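Local structure of putative aminooxidase (Propionibacterium acnes, 2BA9) at residues Ser7-Ile12 against Met23-Ala28; Glu89-Asp94 against Met311-Arg316; Asp284-Lys289 against Gln346-Asp351. The protein isomerises polyunsaturated fatty acids to yield conjugated linoleic acid, and binds flavin-adenine dinucleotide within a chain related to the flavin-containing amine oxidoreductases. All coordinates share one frame; numbering follows the deposited sequence.

Interaction 1 (Ser7-Ile12 against Met23-Ala28)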
ATOM      1  N   SER A   7     -20.120 -21.584   8.449  1.00 29.30           N
ATOM      2  CA  SER A   7     -19.335 -20.808   9.382  1.00 28.92           C
ATOM      3  C   SER A   7     -19.741 -19.349   9.275  1.00 28.73           C
ATOM      4  O   SER A   7     -19.892 -18.805   8.167  1.00 28.89           O
ATOM      5  CB  SER A   7     -17.837 -20.973   9.128  1.00 28.94           C
ATOM      6  OG  SER A   7     -17.421 -22.303   9.403  1.00 27.90           O
ATOM      7  N   ARG A   8     -19.963 -18.746  10.439  1.00 28.34           N
ATOM      8  CA  ARG A   8     -20.159 -17.319  10.561  1.00 28.20           C
ATOM      9  C   ARG A   8     -18.793 -16.689  10.598  1.00 27.75           C
ATOM     10  O   ARG A   8     -18.031 -16.915  11.526  1.00 28.01           O
ATOM     11  CB  ARG A   8     -20.901 -16.979  11.846  1.00 28.15           C
ATOM     12  CG  ARG A   8     -22.312 -17.489  11.893  1.00 28.66           C
ATOM     13  CD  ARG A   8     -22.829 -17.492  13.317  1.00 29.76           C
ATOM     14  NE  ARG A   8     -22.137 -18.485  14.139  1.00 30.08           N
ATOM     15  CZ  ARG A   8     -22.139 -18.494  15.470  1.00 31.21           C
ATOM     16  NH1 ARG A   8     -22.813 -17.575  16.157  1.00 32.20           N
ATOM     17  NH2 ARG A   8     -21.476 -19.438  16.127  1.00 31.46           N
ATOM     18  N   ILE A   9     -18.494 -15.889   9.582  1.00 27.54           N
ATOM     19  CA  ILE A   9     -17.176 -15.315   9.408  1.00 26.84           C
ATOM     20  C   ILE A   9     -17.248 -13.803   9.591  1.00 26.42           C
ATOM     21  O   ILE A   9     -18.063 -13.128   8.957  1.00 26.85           O
ATOM     22  CB  ILE A   9     -16.618 -15.649   8.019  1.00 26.82           C
ATOM     23  CG1 ILE A   9     -16.513 -17.174   7.843  1.00 27.26           C
ATOM     24  CG2 ILE A   9     -15.277 -14.972   7.828  1.00 26.04           C
ATOM     25  CD1 ILE A   9     -16.359 -17.626   6.405  1.00 27.39           C
ATOM     26  N   ALA A  10     -16.407 -13.283  10.477  1.00 25.70           N
ATOM     27  CA  ALA A  10     -16.339 -11.846  10.745  1.00 25.56           C
ATOM     28  C   ALA A  10     -15.079 -11.320  10.091  1.00 25.18           C
ATOM     29  O   ALA A  10     -13.973 -11.759  10.418  1.00 25.35           O
ATOM     30  CB  ALA A  10     -16.325 -11.570  12.241  1.00 25.47           C
ATOM     31  N   ILE A  11     -15.254 -10.409   9.139  1.00 24.73           N
ATOM     32  CA  ILE A  11     -14.139  -9.752   8.465  1.00 24.57           C
ATOM     33  C   ILE A  11     -13.944  -8.362   9.067  1.00 24.69           C
ATOM     34  O   ILE A  11     -14.863  -7.529   9.027  1.00 24.76           O
ATOM     35  CB  ILE A  11     -14.385  -9.658   6.923  1.00 24.16           C
ATOM     36  CG1 ILE A  11     -14.445 -11.075   6.305  1.00 24.46           C
ATOM     37  CG2 ILE A  11     -13.298  -8.817   6.257  1.00 23.48           C
ATOM     38  CD1 ILE A  11     -15.382 -11.225   5.093  1.00 23.09           C
ATOM     39  N   ILE A  12     -12.765  -8.097   9.640  1.00 24.70           N
ATOM     40  CA  ILE A  12     -12.506  -6.739  10.187  1.00 24.55           C
ATOM     41  C   ILE A  12     -11.757  -5.871   9.173  1.00 24.10           C
ATOM     42  O   ILE A  12     -10.698  -6.269   8.679  1.00 24.21           O
ATOM     43  CB  ILE A  12     -11.717  -6.806  11.549  1.00 24.50           C
ATOM     44  CG1 ILE A  12     -12.307  -7.870  12.453  1.00 24.62           C
ATOM     45  CG2 ILE A  12     -11.789  -5.461  12.202  1.00 24.64           C
ATOM     46  CD1 ILE A  12     -13.749  -7.594  13.006  1.00 24.97           C
ATOM     47  N   MET A  23     -15.852 -10.704  -1.108  1.00 24.79           N
ATOM     48  CA  MET A  23     -16.079 -11.121  -2.511  1.00 24.86           C
ATOM     49  C   MET A  23     -15.711 -12.567  -2.759  1.00 24.55           C
ATOM     50  O   MET A  23     -16.486 -13.316  -3.341  1.00 25.04           O
ATOM     51  CB  MET A  23     -15.253 -10.259  -3.471  1.00 24.75           C
ATOM     52  CG  MET A  23     -15.258 -10.731  -4.928  1.00 25.03           C
ATOM     53  SD  MET A  23     -14.190  -9.739  -5.973  1.00 25.85           S
ATOM     54  CE  MET A  23     -14.006 -10.748  -7.436  1.00 22.68           C
ATOM     55  N   TYR A  24     -14.511 -12.956  -2.353  1.00 24.32           N
ATOM     56  CA  TYR A  24     -13.995 -14.284  -2.711  1.00 24.25           C
ATOM     57  C   TYR A  24     -14.522 -15.394  -1.813  1.00 24.53           C
ATOM     58  O   TYR A  24     -14.603 -16.558  -2.236  1.00 24.20           O
ATOM     59  CB  TYR A  24     -12.462 -14.284  -2.787  1.00 24.47           C
ATOM     60  CG  TYR A  24     -11.975 -13.583  -4.043  1.00 24.93           C
ATOM     61  CD1 TYR A  24     -12.116 -14.174  -5.300  1.00 25.91           C
ATOM     62  CD2 TYR A  24     -11.409 -12.320  -3.980  1.00 26.22           C
ATOM     63  CE1 TYR A  24     -11.697 -13.508  -6.463  1.00 25.45           C
ATOM     64  CE2 TYR A  24     -10.987 -11.657  -5.124  1.00 25.38           C
ATOM     65  CZ  TYR A  24     -11.130 -12.244  -6.353  1.00 25.49           C
ATOM     66  OH  TYR A  24     -10.702 -11.543  -7.457  1.00 25.02           O
ATOM     67  N   LEU A  25     -14.896 -15.046  -0.584  1.00 24.51           N
ATOM     68  CA  LEU A  25     -15.600 -15.997   0.272  1.00 24.89           C
ATOM     69  C   LEU A  25     -16.977 -16.277  -0.328  1.00 25.13           C
ATOM     70  O   LEU A  25     -17.360 -17.441  -0.509  1.00 24.83           O
ATOM     71  CB  LEU A  25     -15.703 -15.484   1.719  1.00 24.94           C
ATOM     72  CG  LEU A  25     -14.441 -15.727   2.560  1.00 24.63           C
ATOM     73  CD1 LEU A  25     -14.407 -14.860   3.824  1.00 24.12           C
ATOM     74  CD2 LEU A  25     -14.318 -17.208   2.923  1.00 24.14           C
ATOM     75  N   GLU A  26     -17.701 -15.203  -0.646  1.00 25.12           N
ATOM     76  CA  GLU A  26     -19.010 -15.316  -1.272  1.00 25.26           C
ATOM     77  C   GLU A  26     -18.934 -16.257  -2.475  1.00 25.22           C
ATOM     78  O   GLU A  26     -19.709 -17.205  -2.570  1.00 25.18           O
ATOM     79  CB  GLU A  26     -19.516 -13.941  -1.709  1.00 25.19           C
ATOM     80  CG  GLU A  26     -20.979 -13.928  -2.119  1.00 25.78           C
ATOM     81  CD  GLU A  26     -21.453 -12.548  -2.521  1.00 25.10           C
ATOM     82  OE1 GLU A  26     -21.434 -11.644  -1.672  1.00 24.26           O
ATOM     83  OE2 GLU A  26     -21.864 -12.381  -3.685  1.00 24.11           O
ATOM     84  N   GLN A  27     -17.979 -15.994  -3.366  1.00 25.45           N
ATOM     85  CA  GLN A  27     -17.818 -16.761  -4.615  1.00 25.42           C
ATOM     86  C   GLN A  27     -17.441 -18.239  -4.426  1.00 25.63           C
ATOM     87  O   GLN A  27     -17.745 -19.070  -5.282  1.00 24.89           O
ATOM     88  CB  GLN A  27     -16.816 -16.057  -5.539  1.00 25.49           C
ATOM     89  CG  GLN A  27     -17.358 -14.749  -6.109  1.00 24.51           C
ATOM     90  CD  GLN A  27     -16.378 -14.011  -7.002  1.00 24.90           C
ATOM     91  OE1 GLN A  27     -16.747 -13.047  -7.666  1.00 25.97           O
ATOM     92  NE2 GLN A  27     -15.129 -14.457  -7.026  1.00 23.26           N
ATOM     93  N   ALA A  28     -16.812 -18.553  -3.293  1.00 26.19           N
ATOM     94  CA  ALA A  28     -16.493 -19.934  -2.908  1.00 26.50           C
ATOM     95  C   ALA A  28     -17.653 -20.634  -2.203  1.00 26.79           C
ATOM     96  O   ALA A  28     -17.557 -21.825  -1.879  1.00 27.23           O
ATOM     97  CB  ALA A  28     -15.255 -19.955  -2.002  1.00 26.62           C
TER
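L25 points its forked end at I9 and I11, and these three side chains carry the whole contact between the first strand and first helix of a Rossmann-type beta-alpha-beta unit. The unit is made of strand 9-12, helix 16-28 and strand 33-36, and the sequence running from the end of the strand into the first turn of the helix has the GxGxxG spacing expected of a dinucleotide-binding fold. The backbones stay well apart, with the CA atoms of I9 and L25 9.3 Å from each other, so side chains alone bridge the gap. I9 and I11 lie on the same face of the strand, two residues apart, and each meets the leucine tip to tip. The two methyls of L25 divide the work: CD2 goes to I9 alone, whereas CD1 serves both isoleucines. For I9 the torsions explain the double touch. CG2 sits anti to the backbone N, and the other branch, with CG1 beside that N (chi1 -60°), runs nearly extended to CD1, so two separate methyls face the helix. I11 uses a single methyl, CD1.

No hydrogen bond crosses here; the evidence is wholly apolar, with 110 Å² buried in total. F423 of helix 408-423 touches both I9 and L25, while V249 and V251 of the neighbouring strand also lie against I9. I12, next in the chain, touches the bound FAD, whereas the side chain of I11 stays about 9 Å from it. At the centre, CD1 of L25 lies 4.0 Å from CD1 of I11 and 4.1 Å from CG2 of I9.

Interaction 2 (Glu89-Asp94 against Met311-Arg316)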
ATOM      1  N   GLU A  89       7.639  14.667 -14.795  1.00 25.91           N
ATOM      2  CA  GLU A  89       8.980  15.177 -15.022  1.00 25.60           C
ATOM      3  C   GLU A  89       9.803  14.966 -13.744  1.00 25.04           C
ATOM      4  O   GLU A  89       9.279  14.528 -12.709  1.00 23.78           O
ATOM      5  CB  GLU A  89       8.937  16.646 -15.431  1.00 25.79           C
ATOM      6  CG  GLU A  89       8.614  17.605 -14.297  1.00 26.79           C
ATOM      7  CD  GLU A  89       8.264  19.005 -14.773  1.00 26.95           C
ATOM      8  OE1 GLU A  89       8.473  19.317 -15.964  1.00 27.45           O
ATOM      9  OE2 GLU A  89       7.766  19.798 -13.941  1.00 27.94           O
ATOM     10  N   PHE A  90      11.088  15.285 -13.831  1.00 24.77           N
ATOM     11  CA  PHE A  90      11.997  15.105 -12.718  1.00 24.97           C
ATOM     12  C   PHE A  90      12.608  16.424 -12.339  1.00 24.85           C
ATOM     13  O   PHE A  90      13.039  17.180 -13.203  1.00 24.46           O
ATOM     14  CB  PHE A  90      13.066  14.061 -13.050  1.00 25.56           C
ATOM     15  CG  PHE A  90      12.552  12.659 -12.964  1.00 26.71           C
ATOM     16  CD1 PHE A  90      12.445  12.030 -11.735  1.00 28.27           C
ATOM     17  CD2 PHE A  90      12.133  11.980 -14.111  1.00 29.16           C
ATOM     18  CE1 PHE A  90      11.940  10.732 -11.635  1.00 28.91           C
ATOM     19  CE2 PHE A  90      11.637  10.677 -14.031  1.00 28.72           C
ATOM     20  CZ  PHE A  90      11.533  10.054 -12.788  1.00 28.86           C
ATOM     21  N   LEU A  91      12.612  16.680 -11.030  1.00 24.89           N
ATOM     22  CA  LEU A  91      13.030  17.934 -10.436  1.00 25.16           C
ATOM     23  C   LEU A  91      14.147  17.676  -9.446  1.00 25.07           C
ATOM     24  O   LEU A  91      14.156  16.653  -8.771  1.00 25.78           O
ATOM     25  CB  LEU A  91      11.883  18.566  -9.634  1.00 25.09           C
ATOM     26  CG  LEU A  91      10.576  18.889 -10.348  1.00 25.30           C
ATOM     27  CD1 LEU A  91       9.624  19.493  -9.350  1.00 25.15           C
ATOM     28  CD2 LEU A  91      10.828  19.810 -11.541  1.00 22.69           C
ATOM     29  N   HIS A  92      15.068  18.623  -9.355  1.00 25.26           N
ATOM     30  CA  HIS A  92      16.042  18.648  -8.278  1.00 25.01           C
ATOM     31  C   HIS A  92      15.389  19.310  -7.073  1.00 25.34           C
ATOM     32  O   HIS A  92      14.305  19.892  -7.162  1.00 25.04           O
ATOM     33  CB  HIS A  92      17.326  19.379  -8.706  1.00 24.88           C
ATOM     34  CG  HIS A  92      18.207  18.570  -9.605  1.00 23.52           C
ATOM     35  ND1 HIS A  92      18.813  17.404  -9.194  1.00 22.72           N
ATOM     36  CD2 HIS A  92      18.601  18.767 -10.885  1.00 22.47           C
ATOM     37  CE1 HIS A  92      19.526  16.906 -10.187  1.00 22.64           C
ATOM     38  NE2 HIS A  92      19.410  17.711 -11.229  1.00 22.51           N
ATOM     39  N   GLU A  93      16.046  19.208  -5.928  1.00 25.34           N
ATOM     40  CA  GLU A  93      15.485  19.756  -4.709  1.00 25.48           C
ATOM     41  C   GLU A  93      15.329  21.275  -4.745  1.00 24.85           C
ATOM     42  O   GLU A  93      14.600  21.824  -3.921  1.00 24.73           O
ATOM     43  CB  GLU A  93      16.317  19.351  -3.503  1.00 25.69           C
ATOM     44  CG  GLU A  93      17.715  19.920  -3.463  1.00 26.58           C
ATOM     45  CD  GLU A  93      18.478  19.333  -2.322  1.00 28.29           C
ATOM     46  OE1 GLU A  93      19.017  20.092  -1.507  1.00 29.73           O
ATOM     47  OE2 GLU A  93      18.486  18.095  -2.221  1.00 32.14           O
ATOM     48  N   ASP A  94      16.009  21.936  -5.685  1.00 24.89           N
ATOM     49  CA  ASP A  94      15.867  23.382  -5.896  1.00 24.88           C
ATOM     50  C   ASP A  94      14.857  23.748  -6.991  1.00 24.73           C
ATOM     51  O   ASP A  94      14.744  24.919  -7.370  1.00 24.52           O
ATOM     52  CB  ASP A  94      17.228  24.002  -6.240  1.00 24.97           C
ATOM     53  CG  ASP A  94      17.717  23.620  -7.634  1.00 26.07           C
ATOM     54  OD1 ASP A  94      16.981  22.908  -8.362  1.00 23.37           O
ATOM     55  OD2 ASP A  94      18.852  24.027  -7.992  1.00 27.32           O
ATOM     56  N   MET A 311       8.450  14.620  -2.079  1.00 23.50           N
ATOM     57  CA  MET A 311       9.144  13.714  -2.986  1.00 23.76           C
ATOM     58  C   MET A 311       8.495  13.634  -4.369  1.00 23.35           C
ATOM     59  O   MET A 311       9.126  13.229  -5.330  1.00 23.00           O
ATOM     60  CB  MET A 311       9.192  12.321  -2.378  1.00 24.00           C
ATOM     61  CG  MET A 311       9.768  12.299  -0.977  1.00 24.02           C
ATOM     62  SD  MET A 311       9.873  10.614  -0.368  1.00 26.77           S
ATOM     63  CE  MET A 311       8.162  10.300   0.048  1.00 26.57           C
ATOM     64  N   VAL A 312       7.227  14.017  -4.442  1.00 23.56           N
ATOM     65  CA  VAL A 312       6.457  13.939  -5.668  1.00 23.58           C
ATOM     66  C   VAL A 312       5.171  14.715  -5.465  1.00 23.68           C
ATOM     67  O   VAL A 312       4.697  14.877  -4.335  1.00 23.05           O
ATOM     68  CB  VAL A 312       6.135  12.474  -6.068  1.00 23.74           C
ATOM     69  CG1 VAL A 312       5.391  11.764  -4.950  1.00 24.42           C
ATOM     70  CG2 VAL A 312       5.325  12.421  -7.377  1.00 24.42           C
ATOM     71  N   TYR A 313       4.635  15.245  -6.562  1.00 24.07           N
ATOM     72  CA  TYR A 313       3.303  15.837  -6.540  1.00 23.88           C
ATOM     73  C   TYR A 313       2.532  15.375  -7.753  1.00 23.76           C
ATOM     74  O   TYR A 313       3.117  15.080  -8.786  1.00 23.38           O
ATOM     75  CB  TYR A 313       3.345  17.363  -6.434  1.00 24.00           C
ATOM     76  CG  TYR A 313       4.129  18.071  -7.506  1.00 23.35           C
ATOM     77  CD1 TYR A 313       3.571  18.340  -8.755  1.00 22.76           C
ATOM     78  CD2 TYR A 313       5.428  18.501  -7.266  1.00 22.86           C
ATOM     79  CE1 TYR A 313       4.299  19.000  -9.729  1.00 22.17           C
ATOM     80  CE2 TYR A 313       6.157  19.154  -8.230  1.00 23.27           C
ATOM     81  CZ  TYR A 313       5.596  19.412  -9.463  1.00 22.75           C
ATOM     82  OH  TYR A 313       6.348  20.078 -10.429  1.00 22.74           O
ATOM     83  N   TYR A 314       1.217  15.314  -7.597  1.00 24.03           N
ATOM     84  CA  TYR A 314       0.319  14.753  -8.595  1.00 24.37           C
ATOM     85  C   TYR A 314      -0.544  15.802  -9.303  1.00 24.60           C
ATOM     86  O   TYR A 314      -1.364  16.475  -8.670  1.00 24.76           O
ATOM     87  CB  TYR A 314      -0.557  13.711  -7.901  1.00 24.48           C
ATOM     88  CG  TYR A 314      -1.613  13.035  -8.741  1.00 24.11           C
ATOM     89  CD1 TYR A 314      -1.402  12.735 -10.079  1.00 23.20           C
ATOM     90  CD2 TYR A 314      -2.810  12.659  -8.166  1.00 24.48           C
ATOM     91  CE1 TYR A 314      -2.386  12.103 -10.831  1.00 24.11           C
ATOM     92  CE2 TYR A 314      -3.782  12.034  -8.887  1.00 25.94           C
ATOM     93  CZ  TYR A 314      -3.577  11.757 -10.223  1.00 25.08           C
ATOM     94  OH  TYR A 314      -4.560  11.115 -10.918  1.00 23.54           O
ATOM     95  N   HIS A 315      -0.328  15.916 -10.618  1.00 24.77           N
ATOM     96  CA  HIS A 315      -1.133  16.711 -11.550  1.00 24.55           C
ATOM     97  C   HIS A 315      -2.236  15.835 -12.171  1.00 24.59           C
ATOM     98  O   HIS A 315      -1.962  15.000 -13.020  1.00 24.09           O
ATOM     99  CB  HIS A 315      -0.199  17.269 -12.651  1.00 24.58           C
ATOM    100  CG  HIS A 315      -0.860  18.175 -13.655  1.00 23.69           C
ATOM    101  ND1 HIS A 315      -1.100  17.790 -14.957  1.00 25.56           N
ATOM    102  CD2 HIS A 315      -1.278  19.460 -13.563  1.00 24.28           C
ATOM    103  CE1 HIS A 315      -1.656  18.791 -15.620  1.00 25.48           C
ATOM    104  NE2 HIS A 315      -1.777  19.818 -14.797  1.00 23.60           N
ATOM    105  N   ARG A 316      -3.484  16.045 -11.769  1.00 24.92           N
ATOM    106  CA  ARG A 316      -4.576  15.100 -12.108  1.00 25.08           C
ATOM    107  C   ARG A 316      -5.510  15.588 -13.222  1.00 25.37           C
ATOM    108  O   ARG A 316      -5.719  14.888 -14.229  1.00 24.59           O
ATOM    109  CB  ARG A 316      -5.397  14.777 -10.851  1.00 25.01           C
ATOM    110  CG  ARG A 316      -6.609  13.848 -11.074  1.00 25.14           C
ATOM    111  CD  ARG A 316      -7.030  13.210  -9.754  1.00 23.87           C
ATOM    112  NE  ARG A 316      -8.298  12.477  -9.782  1.00 23.06           N
ATOM    113  CZ  ARG A 316      -8.444  11.205 -10.153  1.00 23.36           C
ATOM    114  NH1 ARG A 316      -7.414  10.496 -10.601  1.00 23.56           N
ATOM    115  NH2 ARG A 316      -9.638  10.630 -10.094  1.00 22.70           N
TER
HETATM  116  O   HOH W   1       5.361  20.010 -12.838  1.00 29.02           O
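The ring of Y313 meets L91 at its edge: CD1 of the leucine lies near the ring plane, 3.7 Å from CE2 of Y313 and 3.5 Å from its OH, and the two side chains cross at about a right angle. A water oxygen also lies in the ring plane, but past the hydroxyl on the CE1 side, away from the CE2 side that L91 meets. The carboxylate of E89 stands almost perpendicular to the ring, the planes being 88° apart. A second tyrosine, Y314, has CB of R316 over one face, 3.5 Å above the plane and displaced toward the rim; the same arginine turns back to the phenol, NH1 of R316 giving a 2.9 Å hydrogen bond to OH of Y314 that lies practically in the guanidinium plane.

Both segments belong to one mixed beta-sheet, but strands 88-91 and 310-315 are not neighbours in it. Strand 295-297 runs between them, parallel to the first and antiparallel to the second, and takes backbone bonds from E89 and L91 through Y297. The contact therefore passes across an intervening strand, made by side chains long enough to span it. Helix 341-355 covers this region, F355 touching both L91 and Y313.

CG of Y313 occupies the crowded position between the backbone N and the carbonyl carbon (chi1 56°), which swings the phenol toward strand 88-91. Its OH stays 3.8 Å from OE2 of E89, too far for a direct bond. One water fills the relay: it accepts from OH of Y313 at 2.6 Å and donates to OE2 of E89 at 2.7 Å, so the proton order runs from phenol through water to carboxylate.

Interaction 3 (Asp284-Lys289 against Gln346-Asp351)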
ATOM      1  N   ASP A 284      -1.078  16.130   1.211  1.00 25.17           N
ATOM      2  CA  ASP A 284      -1.748  17.408   1.317  1.00 25.27           C
ATOM      3  C   ASP A 284      -2.378  17.701  -0.025  1.00 25.12           C
ATOM      4  O   ASP A 284      -1.696  17.645  -1.051  1.00 24.75           O
ATOM      5  CB  ASP A 284      -0.755  18.514   1.663  1.00 25.29           C
ATOM      6  CG  ASP A 284      -0.289  18.455   3.084  1.00 25.76           C
ATOM      7  OD1 ASP A 284      -0.764  19.291   3.875  1.00 28.51           O
ATOM      8  OD2 ASP A 284       0.565  17.604   3.407  1.00 26.78           O
ATOM      9  N   ALA A 285      -3.673  18.005  -0.008  1.00 25.65           N
ATOM     10  CA  ALA A 285      -4.413  18.395  -1.210  1.00 25.99           C
ATOM     11  C   ALA A 285      -4.371  19.907  -1.308  1.00 25.59           C
ATOM     12  O   ALA A 285      -4.850  20.590  -0.409  1.00 26.38           O
ATOM     13  CB  ALA A 285      -5.873  17.876  -1.170  1.00 25.71           C
ATOM     14  N   CYS A 286      -3.788  20.409  -2.400  1.00 25.90           N
ATOM     15  CA  CYS A 286      -3.428  21.822  -2.546  1.00 26.23           C
ATOM     16  C   CYS A 286      -4.126  22.515  -3.713  1.00 26.32           C
ATOM     17  O   CYS A 286      -4.254  21.944  -4.773  1.00 27.23           O
ATOM     18  CB  CYS A 286      -1.914  21.955  -2.750  1.00 25.82           C
ATOM     19  SG  CYS A 286      -0.893  21.280  -1.423  1.00 26.63           S
ATOM     20  N   LEU A 287      -4.599  23.733  -3.482  1.00 26.69           N
ATOM     21  CA  LEU A 287      -4.859  24.693  -4.542  1.00 26.97           C
ATOM     22  C   LEU A 287      -3.543  25.421  -4.737  1.00 27.38           C
ATOM     23  O   LEU A 287      -2.924  25.851  -3.773  1.00 27.25           O
ATOM     24  CB  LEU A 287      -5.971  25.676  -4.154  1.00 26.71           C
ATOM     25  CG  LEU A 287      -7.317  25.021  -3.845  1.00 26.39           C
ATOM     26  CD1 LEU A 287      -8.421  26.063  -3.529  1.00 24.89           C
ATOM     27  CD2 LEU A 287      -7.718  24.135  -4.996  1.00 25.69           C
ATOM     28  N   VAL A 288      -3.107  25.533  -5.987  1.00 28.10           N
ATOM     29  CA  VAL A 288      -1.820  26.138  -6.297  1.00 28.55           C
ATOM     30  C   VAL A 288      -2.023  27.386  -7.171  1.00 29.04           C
ATOM     31  O   VAL A 288      -2.981  27.472  -7.948  1.00 28.24           O
ATOM     32  CB  VAL A 288      -0.829  25.094  -6.975  1.00 28.75           C
ATOM     33  CG1 VAL A 288      -0.555  23.898  -6.047  1.00 27.94           C
ATOM     34  CG2 VAL A 288      -1.341  24.592  -8.311  1.00 29.02           C
ATOM     35  N   LYS A 289      -1.158  28.377  -6.997  1.00 29.99           N
ATOM     36  CA  LYS A 289      -0.973  29.385  -8.044  1.00 31.30           C
ATOM     37  C   LYS A 289       0.214  28.903  -8.877  1.00 31.46           C
ATOM     38  O   LYS A 289       1.125  28.222  -8.361  1.00 33.02           O
ATOM     39  CB  LYS A 289      -0.782  30.814  -7.499  1.00 31.81           C
ATOM     40  CG  LYS A 289       0.002  30.936  -6.183  1.00 33.44           C
ATOM     41  CD  LYS A 289       0.139  32.394  -5.747  1.00 35.42           C
ATOM     42  CE  LYS A 289       0.718  32.497  -4.337  1.00 36.50           C
ATOM     43  NZ  LYS A 289      -0.299  32.211  -3.264  1.00 38.55           N
ATOM     44  N   GLN A 346       4.999  22.935   6.672  1.00 24.48           N
ATOM     45  CA  GLN A 346       5.756  24.111   6.230  1.00 24.25           C
ATOM     46  C   GLN A 346       6.659  23.777   5.033  1.00 24.36           C
ATOM     47  O   GLN A 346       6.819  24.592   4.124  1.00 24.35           O
ATOM     48  CB  GLN A 346       6.567  24.734   7.375  1.00 24.38           C
ATOM     49  CG  GLN A 346       7.215  26.095   7.035  1.00 24.26           C
ATOM     50  CD  GLN A 346       6.208  27.165   6.635  1.00 25.86           C
ATOM     51  OE1 GLN A 346       5.151  27.306   7.260  1.00 27.81           O
ATOM     52  NE2 GLN A 346       6.542  27.948   5.608  1.00 25.38           N
ATOM     53  N   MET A 347       7.229  22.572   5.022  1.00 24.58           N
ATOM     54  CA  MET A 347       8.023  22.123   3.876  1.00 24.48           C
ATOM     55  C   MET A 347       7.189  21.966   2.616  1.00 24.48           C
ATOM     56  O   MET A 347       7.692  22.179   1.520  1.00 25.00           O
ATOM     57  CB  MET A 347       8.775  20.835   4.190  1.00 24.57           C
ATOM     58  CG  MET A 347      10.034  21.084   4.997  1.00 25.14           C
ATOM     59  SD  MET A 347      11.026  19.619   5.297  1.00 26.82           S
ATOM     60  CE  MET A 347      10.226  19.040   6.801  1.00 24.32           C
ATOM     61  N   VAL A 348       5.923  21.588   2.756  1.00 24.26           N
ATOM     62  CA  VAL A 348       5.004  21.570   1.626  1.00 24.04           C
ATOM     63  C   VAL A 348       4.934  22.990   1.032  1.00 24.12           C
ATOM     64  O   VAL A 348       5.074  23.198  -0.178  1.00 24.75           O
ATOM     65  CB  VAL A 348       3.582  21.098   2.039  1.00 23.79           C
ATOM     66  CG1 VAL A 348       2.610  21.198   0.872  1.00 24.41           C
ATOM     67  CG2 VAL A 348       3.607  19.668   2.552  1.00 24.31           C
ATOM     68  N   LEU A 349       4.720  23.980   1.882  1.00 24.14           N
ATOM     69  CA  LEU A 349       4.662  25.353   1.385  1.00 24.04           C
ATOM     70  C   LEU A 349       6.002  25.727   0.747  1.00 23.88           C
ATOM     71  O   LEU A 349       6.041  26.172  -0.395  1.00 23.44           O
ATOM     72  CB  LEU A 349       4.312  26.329   2.506  1.00 23.96           C
ATOM     73  CG  LEU A 349       3.045  25.992   3.298  1.00 23.42           C
ATOM     74  CD1 LEU A 349       2.661  27.169   4.198  1.00 23.81           C
ATOM     75  CD2 LEU A 349       1.918  25.605   2.352  1.00 23.72           C
ATOM     76  N   ASP A 350       7.093  25.499   1.473  1.00 24.00           N
ATOM     77  CA  ASP A 350       8.413  25.963   1.038  1.00 24.74           C
ATOM     78  C   ASP A 350       8.917  25.204  -0.188  1.00 24.56           C
ATOM     79  O   ASP A 350       9.492  25.817  -1.100  1.00 25.53           O
ATOM     80  CB  ASP A 350       9.451  25.856   2.172  1.00 25.16           C
ATOM     81  CG  ASP A 350       9.100  26.695   3.391  1.00 25.04           C
ATOM     82  OD1 ASP A 350       8.288  27.629   3.295  1.00 27.91           O
ATOM     83  OD2 ASP A 350       9.671  26.427   4.456  1.00 26.47           O
ATOM     84  N   ASP A 351       8.709  23.894  -0.222  1.00 24.37           N
ATOM     85  CA  ASP A 351       9.116  23.076  -1.392  1.00 24.68           C
ATOM     86  C   ASP A 351       8.338  23.455  -2.668  1.00 24.79           C
ATOM     87  O   ASP A 351       8.933  23.666  -3.721  1.00 24.93           O
ATOM     88  CB  ASP A 351       8.971  21.566  -1.124  1.00 24.88           C
ATOM     89  CG  ASP A 351      10.100  20.990  -0.247  1.00 25.54           C
ATOM     90  OD1 ASP A 351      11.130  21.669   0.007  1.00 26.64           O
ATOM     91  OD2 ASP A 351       9.956  19.825   0.178  1.00 25.42           O
TER
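D284 begins the contact by laying its carboxylate against V348, the two side chains crossing at a slant. OD2 of D284 is 3.8 Å from CG2 of V348, and the carboxyl carbon CG of D284 follows at 4.1 Å from the same methyl. The D284 carboxylate gets there with CG beside the backbone N (chi1 -73°). OD1, the other oxygen, lies close to OE2 of E365 on strand 359-373, two acidic groups brought near each other.

A285 points to the other side of the sheet, where it touches Y56 and I324, as the alternation of a strand requires. C286 returns to the helix-facing side, with SG of C286 4.2 Å from CG1 of V348. The valine thus gives one methyl to each partner: CG1, anti to its backbone N (chi1 175°), meets the sulfur, and CG2 meets the carboxylate. T327 of strand 325-330 touches D284, C286 and V348 alike, and L329 of the same strand also meets the valine.

The whole is helix-on-sheet packing, helix 341-355 lying against the mixed sheet at strand 277-288, whose neighbours are strands 325-330 and 359-373. On the helix itself, NE2 of Q346 donates to OD1 of D350 one turn on, at 2.9 Å; it reaches the syn side of the carboxylate but 35° out of its plane.

No hydrogen bond links the two segments, and only 99 Å² is buried between them. A valine methyl offers the buried D284 carboxylate no compensation for its charge, and E365 would add to the cost if both were ionised; a raised pKa, perhaps with one of the pair protonated, would be consistent with this setting.

From the N terminus, interaction 1 closes first, bringing strand 9-12 and helix 16-28 together over ten intervening residues. It is complete before the others begin and lies on the opposite side of the chain's centre, its centre 42 Å from each of theirs. Interaction 2 opens at 89-94 and closes only at 311-316, after 216 residues. Within that span interaction 3 opens at 284-289, and it closes at 346-351, beyond 311-316, so the two cross instead of nesting. Their centres are 12 Å apart and their nearest atoms about 5 Å, without touching. Both reach the mixed sheet: one joins two of its strands, the other seats helix 341-355 against it.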